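Local coordinates for protein probable thiosulfate sulfurtransferase (Thermus thermophilus, PDB 2EG4) that probably transfers sulfur from thiosulfate to an acceptor such as cyanide, as rhodaneses do, and carries a bound zinc ion, at residues A[7-12]-A[63-68]; A[53-58]-A[80-85]; A[69-74]-A[91-96]. All coordinates share one frame; numbering follows the deposited sequence.

Contact 1: A[7-12]-A[63-68]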
loop_
_atom_site.group_PDB
_atom_site.type_symbol
_atom_site.label_atom_id
_atom_site.label_comp_id
_atom_site.label_asym_id
_atom_site.label_seq_id
_atom_site.Cartn_x
_atom_site.Cartn_y
_atom_site.Cartn_z
ATOM N N ALA A 7 -3.506 -19.118 -8.242
ATOM C CA ALA A 7 -3.407 -17.996 -7.333
ATOM C C ALA A 7 -4.298 -18.144 -6.127
ATOM O O ALA A 7 -5.301 -18.868 -6.145
ATOM C CB ALA A 7 -3.748 -16.714 -8.069
ATOM N N VAL A 8 -3.901 -17.481 -5.043
ATOM C CA VAL A 8 -4.743 -17.449 -3.868
ATOM C C VAL A 8 -5.367 -16.076 -4.047
ATOM O O VAL A 8 -4.670 -15.092 -4.332
ATOM C CB VAL A 8 -3.952 -17.488 -2.548
ATOM C CG1 VAL A 8 -4.898 -17.218 -1.377
ATOM C CG2 VAL A 8 -3.321 -18.874 -2.370
ATOM N N LEU A 9 -6.679 -16.020 -3.901
ATOM C CA LEU A 9 -7.399 -14.766 -4.061
ATOM C C LEU A 9 -7.641 -14.095 -2.708
ATOM O O LEU A 9 -7.989 -14.751 -1.739
ATOM C CB LEU A 9 -8.745 -15.055 -4.731
ATOM C CG LEU A 9 -8.616 -15.631 -6.137
ATOM C CD1 LEU A 9 -9.959 -16.211 -6.607
ATOM C CD2 LEU A 9 -8.137 -14.556 -7.063
ATOM N N VAL A 10 -7.443 -12.775 -2.668
ATOM C CA VAL A 10 -7.663 -11.968 -1.464
ATOM C C VAL A 10 -8.599 -10.819 -1.841
ATOM O O VAL A 10 -8.309 -10.043 -2.734
ATOM C CB VAL A 10 -6.332 -11.410 -0.913
ATOM C CG1 VAL A 10 -6.591 -10.436 0.259
ATOM C CG2 VAL A 10 -5.468 -12.600 -0.464
ATOM N N ASP A 11 -9.723 -10.755 -1.134
ATOM C CA ASP A 11 -10.800 -9.780 -1.334
ATOM C C ASP A 11 -10.601 -8.669 -0.294
ATOM O O ASP A 11 -10.728 -8.932 0.906
ATOM C CB ASP A 11 -12.111 -10.529 -1.060
ATOM C CG ASP A 11 -13.358 -9.742 -1.429
ATOM O OD1 ASP A 11 -13.361 -8.493 -1.318
ATOM O OD2 ASP A 11 -14.355 -10.410 -1.815
ATOM N N THR A 12 -10.317 -7.437 -0.734
ATOM C CA THR A 12 -10.070 -6.349 0.229
ATOM C C THR A 12 -11.281 -5.464 0.521
ATOM O O THR A 12 -11.160 -4.413 1.147
ATOM C CB THR A 12 -8.874 -5.483 -0.240
ATOM O OG1 THR A 12 -9.230 -4.716 -1.395
ATOM C CG2 THR A 12 -7.727 -6.385 -0.655
ATOM N N PRO A 63 1.266 -17.163 -6.409
ATOM C CA PRO A 63 0.962 -15.740 -6.569
ATOM C C PRO A 63 -0.343 -15.410 -5.864
ATOM O O PRO A 63 -1.203 -16.277 -5.685
ATOM C CB PRO A 63 0.831 -15.598 -8.080
ATOM C CG PRO A 63 0.099 -16.866 -8.426
ATOM C CD PRO A 63 0.817 -17.927 -7.590
ATOM N N VAL A 64 -0.480 -14.160 -5.440
ATOM C CA VAL A 64 -1.703 -13.725 -4.779
ATOM C C VAL A 64 -2.352 -12.662 -5.650
ATOM O O VAL A 64 -1.692 -11.744 -6.144
ATOM C CB VAL A 64 -1.432 -13.121 -3.365
ATOM C CG1 VAL A 64 -2.748 -12.526 -2.775
ATOM C CG2 VAL A 64 -0.900 -14.209 -2.445
ATOM N N VAL A 65 -3.654 -12.804 -5.872
ATOM C CA VAL A 65 -4.378 -11.821 -6.659
ATOM C C VAL A 65 -5.336 -11.120 -5.708
ATOM O O VAL A 65 -6.209 -11.759 -5.131
ATOM C CB VAL A 65 -5.213 -12.468 -7.801
ATOM C CG1 VAL A 65 -6.080 -11.406 -8.468
ATOM C CG2 VAL A 65 -4.268 -13.062 -8.859
ATOM N N LEU A 66 -5.149 -9.814 -5.531
ATOM C CA LEU A 66 -6.038 -9.071 -4.638
ATOM C C LEU A 66 -7.072 -8.310 -5.465
ATOM O O LEU A 66 -6.733 -7.704 -6.485
ATOM C CB LEU A 66 -5.258 -8.074 -3.777
ATOM C CG LEU A 66 -4.194 -8.664 -2.833
ATOM C CD1 LEU A 66 -2.821 -8.650 -3.532
ATOM C CD2 LEU A 66 -4.137 -7.839 -1.539
ATOM N N TYR A 67 -8.329 -8.317 -5.032
ATOM C CA TYR A 67 -9.336 -7.605 -5.799
ATOM C C TYR A 67 -10.243 -6.732 -4.926
ATOM O O TYR A 67 -10.436 -6.998 -3.742
ATOM C CB TYR A 67 -10.182 -8.598 -6.633
ATOM C CG TYR A 67 -11.090 -9.512 -5.828
ATOM C CD1 TYR A 67 -12.387 -9.115 -5.469
ATOM C CD2 TYR A 67 -10.658 -10.782 -5.433
ATOM C CE1 TYR A 67 -13.229 -9.965 -4.732
ATOM C CE2 TYR A 67 -11.495 -11.647 -4.704
ATOM C CZ TYR A 67 -12.775 -11.228 -4.356
ATOM O OH TYR A 67 -13.597 -12.077 -3.643
ATOM N N ASP A 68 -10.780 -5.679 -5.532
ATOM C CA ASP A 68 -11.668 -4.738 -4.860
ATOM C C ASP A 68 -12.418 -4.042 -6.002
ATOM O O ASP A 68 -12.135 -4.270 -7.189
ATOM C CB ASP A 68 -10.848 -3.734 -4.032
ATOM C CG ASP A 68 -11.657 -3.061 -2.931
ATOM O OD1 ASP A 68 -12.897 -2.931 -3.055
ATOM O OD2 ASP A 68 -11.021 -2.641 -1.935
#
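Strands 8-11 and 64-67 pair in parallel, with V8, L9, V10 and D11 beside V64, V65, L66 and Y67. V8 N bonds to P63 O and V10 N to V65 O, while V8 O and V10 O accept from the N of V65 and Y67. T12 N to Y67 O is the fifth backbone bond.

V8, V10, V64 and L66 share one face. There V10 CG2 meets V64 CG1 at 3.6 Å, and V10 lies alongside L66, pointing the same way. On the other face L9 lies alongside V65, its CD2 3.7 Å from V65 CB.

Y67 CG sits between the backbone N and the carbonyl carbon (chi1 69°), and the side chain passes D11 at a slant. D11 CA sits over one ring face, 4.0 Å from the centroid, in a CH-pi contact. The Y67 OH bond to D11 OD2 is weak, at 2.6 Å. The stronger polar partners are L23 N for the hydroxyl and R13 for the carboxylate. T12 OG1 donates to D68 OD2 at 2.8 Å, from above the carboxylate plane. R74 salt-bridges that oxygen too.

These are the central strands of the parallel sheet, order 2-1-3-4, in the first rhodanese-like domain.

Contact 2: A[53-58]-A[80-85]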
loop_
_atom_site.group_PDB
_atom_site.type_symbol
_atom_site.label_atom_id
_atom_site.label_comp_id
_atom_site.label_asym_id
_atom_site.label_seq_id
_atom_site.Cartn_x
_atom_site.Cartn_y
_atom_site.Cartn_z
ATOM N N GLU A 53 2.961 -14.587 10.122
ATOM C CA GLU A 53 1.825 -15.142 10.848
ATOM C C GLU A 53 0.548 -14.992 10.033
ATOM O O GLU A 53 -0.271 -15.908 9.965
ATOM C CB GLU A 53 1.656 -14.444 12.192
ATOM C CG GLU A 53 0.393 -14.823 12.930
ATOM C CD GLU A 53 0.309 -16.309 13.264
ATOM O OE1 GLU A 53 1.341 -17.008 13.218
ATOM O OE2 GLU A 53 -0.806 -16.774 13.589
ATOM N N LEU A 54 0.403 -13.831 9.415
ATOM C CA LEU A 54 -0.768 -13.546 8.590
ATOM C C LEU A 54 -0.811 -14.451 7.370
ATOM O O LEU A 54 -1.859 -15.022 7.041
ATOM C CB LEU A 54 -0.734 -12.085 8.150
ATOM C CG LEU A 54 -1.885 -11.619 7.248
ATOM C CD1 LEU A 54 -3.205 -11.599 8.004
ATOM C CD2 LEU A 54 -1.558 -10.219 6.753
ATOM N N PHE A 55 0.323 -14.570 6.690
ATOM C CA PHE A 55 0.413 -15.411 5.502
ATOM C C PHE A 55 0.073 -16.862 5.838
ATOM O O PHE A 55 -0.655 -17.525 5.097
ATOM C CB PHE A 55 1.818 -15.360 4.913
ATOM C CG PHE A 55 2.239 -13.998 4.390
ATOM C CD1 PHE A 55 1.377 -12.909 4.415
ATOM C CD2 PHE A 55 3.510 -13.833 3.845
ATOM C CE1 PHE A 55 1.781 -11.655 3.901
ATOM C CE2 PHE A 55 3.918 -12.604 3.337
ATOM C CZ PHE A 55 3.056 -11.513 3.361
ATOM N N GLN A 56 0.595 -17.359 6.956
ATOM C CA GLN A 56 0.322 -18.742 7.344
ATOM C C GLN A 56 -1.130 -18.960 7.749
ATOM O O GLN A 56 -1.755 -19.945 7.346
ATOM C CB GLN A 56 1.254 -19.168 8.484
ATOM C CG GLN A 56 2.717 -19.052 8.113
ATOM C CD GLN A 56 3.632 -19.735 9.111
ATOM O OE1 GLN A 56 3.299 -19.863 10.290
ATOM N NE2 GLN A 56 4.800 -20.156 8.646
ATOM N N THR A 57 -1.676 -18.041 8.528
ATOM C CA THR A 57 -3.051 -18.158 8.992
ATOM C C THR A 57 -4.050 -18.122 7.836
ATOM O O THR A 57 -5.056 -18.834 7.873
ATOM C CB THR A 57 -3.396 -17.053 10.017
ATOM O OG1 THR A 57 -2.537 -17.176 11.159
ATOM C CG2 THR A 57 -4.823 -17.204 10.500
ATOM N N LEU A 58 -3.772 -17.304 6.817
ATOM C CA LEU A 58 -4.667 -17.203 5.644
ATOM C C LEU A 58 -4.330 -18.200 4.535
ATOM O O LEU A 58 -5.005 -18.255 3.495
ATOM C CB LEU A 58 -4.630 -15.788 5.061
ATOM C CG LEU A 58 -5.279 -14.703 5.913
ATOM C CD1 LEU A 58 -5.313 -13.394 5.122
ATOM C CD2 LEU A 58 -6.678 -15.103 6.302
ATOM N N PHE A 80 0.246 -3.802 -0.871
ATOM C CA PHE A 80 1.573 -3.327 -0.522
ATOM C C PHE A 80 2.156 -4.175 0.608
ATOM O O PHE A 80 3.312 -4.589 0.540
ATOM C CB PHE A 80 1.552 -1.866 -0.103
ATOM C CG PHE A 80 2.926 -1.328 0.198
ATOM C CD1 PHE A 80 3.845 -1.122 -0.836
ATOM C CD2 PHE A 80 3.334 -1.131 1.513
ATOM C CE1 PHE A 80 5.152 -0.734 -0.557
ATOM C CE2 PHE A 80 4.650 -0.738 1.800
ATOM C CZ PHE A 80 5.552 -0.544 0.766
ATOM N N PHE A 81 1.370 -4.445 1.634
ATOM C CA PHE A 81 1.875 -5.283 2.724
ATOM C C PHE A 81 2.208 -6.696 2.235
ATOM O O PHE A 81 3.239 -7.260 2.600
ATOM C CB PHE A 81 0.836 -5.398 3.849
ATOM C CG PHE A 81 0.855 -4.256 4.816
ATOM C CD1 PHE A 81 1.914 -4.110 5.713
ATOM C CD2 PHE A 81 -0.190 -3.359 4.869
ATOM C CE1 PHE A 81 1.912 -3.073 6.655
ATOM C CE2 PHE A 81 -0.217 -2.313 5.810
ATOM C CZ PHE A 81 0.847 -2.173 6.711
ATOM N N LEU A 82 1.319 -7.302 1.434
ATOM C CA LEU A 82 1.599 -8.663 0.989
ATOM C C LEU A 82 2.856 -8.723 0.116
ATOM O O LEU A 82 3.666 -9.644 0.264
ATOM C CB LEU A 82 0.367 -9.242 0.262
ATOM C CG LEU A 82 -0.607 -10.035 1.160
ATOM C CD1 LEU A 82 -0.898 -9.278 2.430
ATOM C CD2 LEU A 82 -1.914 -10.351 0.408
ATOM N N GLY A 83 3.028 -7.740 -0.768
ATOM C CA GLY A 83 4.207 -7.710 -1.623
ATOM C C GLY A 83 5.461 -7.417 -0.798
ATOM O O GLY A 83 6.551 -7.926 -1.065
ATOM N N LEU A 84 5.298 -6.573 0.206
ATOM C CA LEU A 84 6.407 -6.213 1.102
ATOM C C LEU A 84 6.896 -7.438 1.883
ATOM O O LEU A 84 8.062 -7.510 2.290
ATOM C CB LEU A 84 5.940 -5.114 2.058
ATOM C CG LEU A 84 6.946 -4.651 3.132
ATOM C CD1 LEU A 84 8.182 -4.023 2.490
ATOM C CD2 LEU A 84 6.260 -3.647 4.038
ATOM N N GLY A 85 5.999 -8.396 2.094
ATOM C CA GLY A 85 6.355 -9.620 2.783
ATOM C C GLY A 85 6.975 -10.630 1.838
ATOM O O GLY A 85 7.239 -11.767 2.240
#
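F55 projects its ring from helix 41-57 at the C-terminal end of helix 73-84. The ring's outer rim does the touching. CE2 of F55 comes to 3.6 Å from G85 O, which lies at the ring edge, near its plane. CZ of F55 is 3.7 Å from L82 O, which approaches obliquely. F81 O also lies near the ring plane, but farther off. The aromatic hydrogens, slightly positive, would probably favour the two oxygens at the edge, G85 O and F81 O.

The apolar part of the contact is small. CE1 of F55 meets L82 CD1 at 3.9 Å, and the two side chains slide past each other in opposite directions. L54 adds a looser touch, its CD2 4.5 Å from L82 CD1. G85 has no side chain, and its CA lies 3.8 Å from F55 CZ. A CB there would run into that ring atom.

F55 CG is anti to its carbonyl carbon (chi1 -64°), beside the backbone N, which places it on the side facing helix 73-84. L60 and V113 also touch the F55 side chain. L82 has a chi1 of -92°, well off a staggered value, and it rests on V64 and L66 of the sheet. Farther out, the last turn of helix 41-57 is tied by T57. Its OG1 and its N reach E53 O from opposite faces of the carbonyl plane.

The two helix segments run nearly perpendicular, at 99°, with axes 11.5 Å apart. The F55 ring spans the distance and meets the backbone at the end of helix 73-84. F81 packs back on L47 and L51, earlier in helix 41-57, while L82 faces strand 64-67.

Contact 3: A[69-74]-A[91-96]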
loop_
_atom_site.group_PDB
_atom_site.type_symbol
_atom_site.label_atom_id
_atom_site.label_comp_id
_atom_site.label_asym_id
_atom_site.label_seq_id
_atom_site.Cartn_x
_atom_site.Cartn_y
_atom_site.Cartn_z
ATOM N N GLU A 69 -13.405 -3.242 -5.648
ATOM C CA GLU A 69 -14.194 -2.539 -6.646
ATOM C C GLU A 69 -13.459 -1.238 -6.965
ATOM O O GLU A 69 -13.639 -0.212 -6.294
ATOM C CB GLU A 69 -15.589 -2.282 -6.087
ATOM C CG GLU A 69 -16.562 -1.660 -7.108
ATOM C CD GLU A 69 -16.543 -2.426 -8.415
ATOM O OE1 GLU A 69 -16.690 -3.667 -8.376
ATOM O OE2 GLU A 69 -16.369 -1.796 -9.485
ATOM N N GLY A 70 -12.620 -1.313 -7.986
ATOM C CA GLY A 70 -11.826 -0.160 -8.377
ATOM C C GLY A 70 -10.480 -0.166 -7.677
ATOM O O GLY A 70 -10.211 -1.000 -6.797
ATOM N N LEU A 71 -9.628 0.782 -8.057
ATOM C CA LEU A 71 -8.290 0.885 -7.479
ATOM C C LEU A 71 -8.361 1.673 -6.179
ATOM O O LEU A 71 -7.998 2.847 -6.126
ATOM C CB LEU A 71 -7.363 1.592 -8.470
ATOM C CG LEU A 71 -5.870 1.592 -8.127
ATOM C CD1 LEU A 71 -5.251 0.210 -8.240
ATOM C CD2 LEU A 71 -5.176 2.558 -9.111
ATOM N N THR A 72 -8.791 0.996 -5.122
ATOM C CA THR A 72 -8.979 1.616 -3.820
ATOM C C THR A 72 -7.712 1.699 -2.974
ATOM O O THR A 72 -6.744 0.955 -3.190
ATOM C CB THR A 72 -10.028 0.845 -3.033
ATOM O OG1 THR A 72 -9.483 -0.437 -2.710
ATOM C CG2 THR A 72 -11.292 0.636 -3.870
ATOM N N SER A 73 -7.715 2.614 -2.007
ATOM C CA SER A 73 -6.551 2.751 -1.155
ATOM C C SER A 73 -6.476 1.509 -0.255
ATOM O O SER A 73 -5.382 1.065 0.067
ATOM C CB SER A 73 -6.620 4.041 -0.320
ATOM O OG SER A 73 -7.651 3.980 0.633
ATOM N N ARG A 74 -7.620 0.933 0.112
ATOM C CA ARG A 74 -7.561 -0.274 0.952
ATOM C C ARG A 74 -6.968 -1.440 0.147
ATOM O O ARG A 74 -6.191 -2.219 0.676
ATOM C CB ARG A 74 -8.935 -0.640 1.544
ATOM C CG ARG A 74 -9.950 -1.096 0.545
ATOM C CD ARG A 74 -11.367 -1.113 1.143
ATOM N NE ARG A 74 -12.315 -1.312 0.058
ATOM C CZ ARG A 74 -13.528 -0.782 -0.022
ATOM N NH1 ARG A 74 -13.988 0.023 0.934
ATOM N NH2 ARG A 74 -14.297 -1.083 -1.063
ATOM N N LEU A 91 -2.975 -6.873 -8.736
ATOM C CA LEU A 91 -4.206 -6.157 -8.407
ATOM C C LEU A 91 -5.248 -6.465 -9.492
ATOM O O LEU A 91 -4.913 -6.546 -10.676
ATOM C CB LEU A 91 -3.957 -4.648 -8.387
ATOM C CG LEU A 91 -2.933 -4.077 -7.401
ATOM C CD1 LEU A 91 -2.722 -2.598 -7.701
ATOM C CD2 LEU A 91 -3.424 -4.273 -5.983
ATOM N N TRP A 92 -6.510 -6.580 -9.088
ATOM C CA TRP A 92 -7.601 -6.862 -10.021
ATOM C C TRP A 92 -8.729 -5.926 -9.582
ATOM O O TRP A 92 -9.368 -6.161 -8.562
ATOM C CB TRP A 92 -7.989 -8.325 -9.867
ATOM C CG TRP A 92 -8.955 -8.828 -10.889
ATOM C CD1 TRP A 92 -9.348 -8.193 -12.024
ATOM C CD2 TRP A 92 -9.602 -10.102 -10.885
ATOM N NE1 TRP A 92 -10.208 -9.003 -12.742
ATOM C CE2 TRP A 92 -10.380 -10.179 -12.065
ATOM C CE3 TRP A 92 -9.600 -11.188 -10.004
ATOM C CZ2 TRP A 92 -11.151 -11.302 -12.385
ATOM C CZ3 TRP A 92 -10.366 -12.318 -10.321
ATOM C CH2 TRP A 92 -11.132 -12.359 -11.504
ATOM N N THR A 93 -8.968 -4.877 -10.361
ATOM C CA THR A 93 -9.944 -3.849 -10.000
ATOM C C THR A 93 -11.287 -3.883 -10.710
ATOM O O THR A 93 -12.198 -3.160 -10.350
ATOM C CB THR A 93 -9.354 -2.438 -10.212
ATOM O OG1 THR A 93 -9.008 -2.274 -11.597
ATOM C CG2 THR A 93 -8.099 -2.231 -9.349
ATOM N N GLU A 94 -11.399 -4.718 -11.728
ATOM C CA GLU A 94 -12.649 -4.793 -12.478
ATOM C C GLU A 94 -12.658 -6.088 -13.260
ATOM O O GLU A 94 -11.618 -6.501 -13.770
ATOM C CB GLU A 94 -12.747 -3.590 -13.429
ATOM C CG GLU A 94 -12.596 -3.878 -14.910
ATOM C CD GLU A 94 -13.828 -4.540 -15.504
ATOM O OE1 GLU A 94 -14.957 -4.125 -15.153
ATOM O OE2 GLU A 94 -13.674 -5.464 -16.331
ATOM N N GLY A 95 -13.819 -6.733 -13.350
ATOM C CA GLY A 95 -13.909 -7.968 -14.116
ATOM C C GLY A 95 -14.122 -9.222 -13.292
ATOM O O GLY A 95 -14.455 -10.286 -13.828
ATOM N N TRP A 96 -13.942 -9.101 -11.979
ATOM C CA TRP A 96 -14.115 -10.220 -11.064
ATOM C C TRP A 96 -15.562 -10.358 -10.544
ATOM O O TRP A 96 -15.939 -11.409 -10.028
ATOM C CB TRP A 96 -13.189 -10.035 -9.825
ATOM C CG TRP A 96 -13.348 -8.686 -9.146
ATOM C CD1 TRP A 96 -12.606 -7.561 -9.367
ATOM C CD2 TRP A 96 -14.341 -8.323 -8.176
ATOM N NE1 TRP A 96 -13.073 -6.520 -8.603
ATOM C CE2 TRP A 96 -14.142 -6.962 -7.864
ATOM C CE3 TRP A 96 -15.382 -9.020 -7.544
ATOM C CZ2 TRP A 96 -14.944 -6.284 -6.955
ATOM C CZ3 TRP A 96 -16.180 -8.348 -6.630
ATOM C CH2 TRP A 96 -15.958 -6.992 -6.345
HETATM O O HOH W 1 -14.486 -1.829 -11.302
HETATM O O HOH W 2 -16.601 -2.343 -12.766
#
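T93 O is gripped by G70 N and by a water. G70 N donates to T93 O at 3.0 Å, in the carbonyl plane and on a lone pair. The water lies 2.8 Å from T93 O and 2.6 Å from E69 OE2, so it bridges the two loops.

Next to this polar link, T93 CG2 packs on the backbone of G70, 3.5 Å from its O. L71 CG is anti to the backbone N (chi1 -171°), and its chain end nears L91 and T93. The L71 and L91 side chains cross at a slant, CD1 to CD1 at 3.8 Å; L71 CD1 also meets T93 CG2. V199 and V203 of helix 195-206 touch L71 too.

E69 OE1 approaches W96 CZ2 to 3.5 Å, with carboxylate and ring planes 45° apart. W96 NE1 bonds to D68 O, and its ring meets Y67. An alanine in place of W96 would probably leave D68 O without this N-H donor and open a gap beside Y67 and E69.

E97 OE2 lies close to E69 OE1. This crowding could raise their proton affinity. One direct backbone bond, a water and a small apolar patch join the two segments, near the surface.

All three contacts lie in the first rhodanese-like domain. Contact 1 joins the central strands of its sheet. Contact 2 lies with its centre 12 Å away and touches it through L82. Contact 3 is centred 10 Å from contact 1 and is tied to it by the D68-R74 salt bridge. Contacts 2 and 3 sit at opposite ends of helix 73-84, with centres 19 Å apart and no touch. Along the chain contact 1 closes before contact 3 opens, while the segments of contact 2 alternate with those of both others. Helix 73-84 thus meets helix 41-57 near one end and the segment after strand 89-92 near the other. Contacts 1 and 3 lie away from the zinc site.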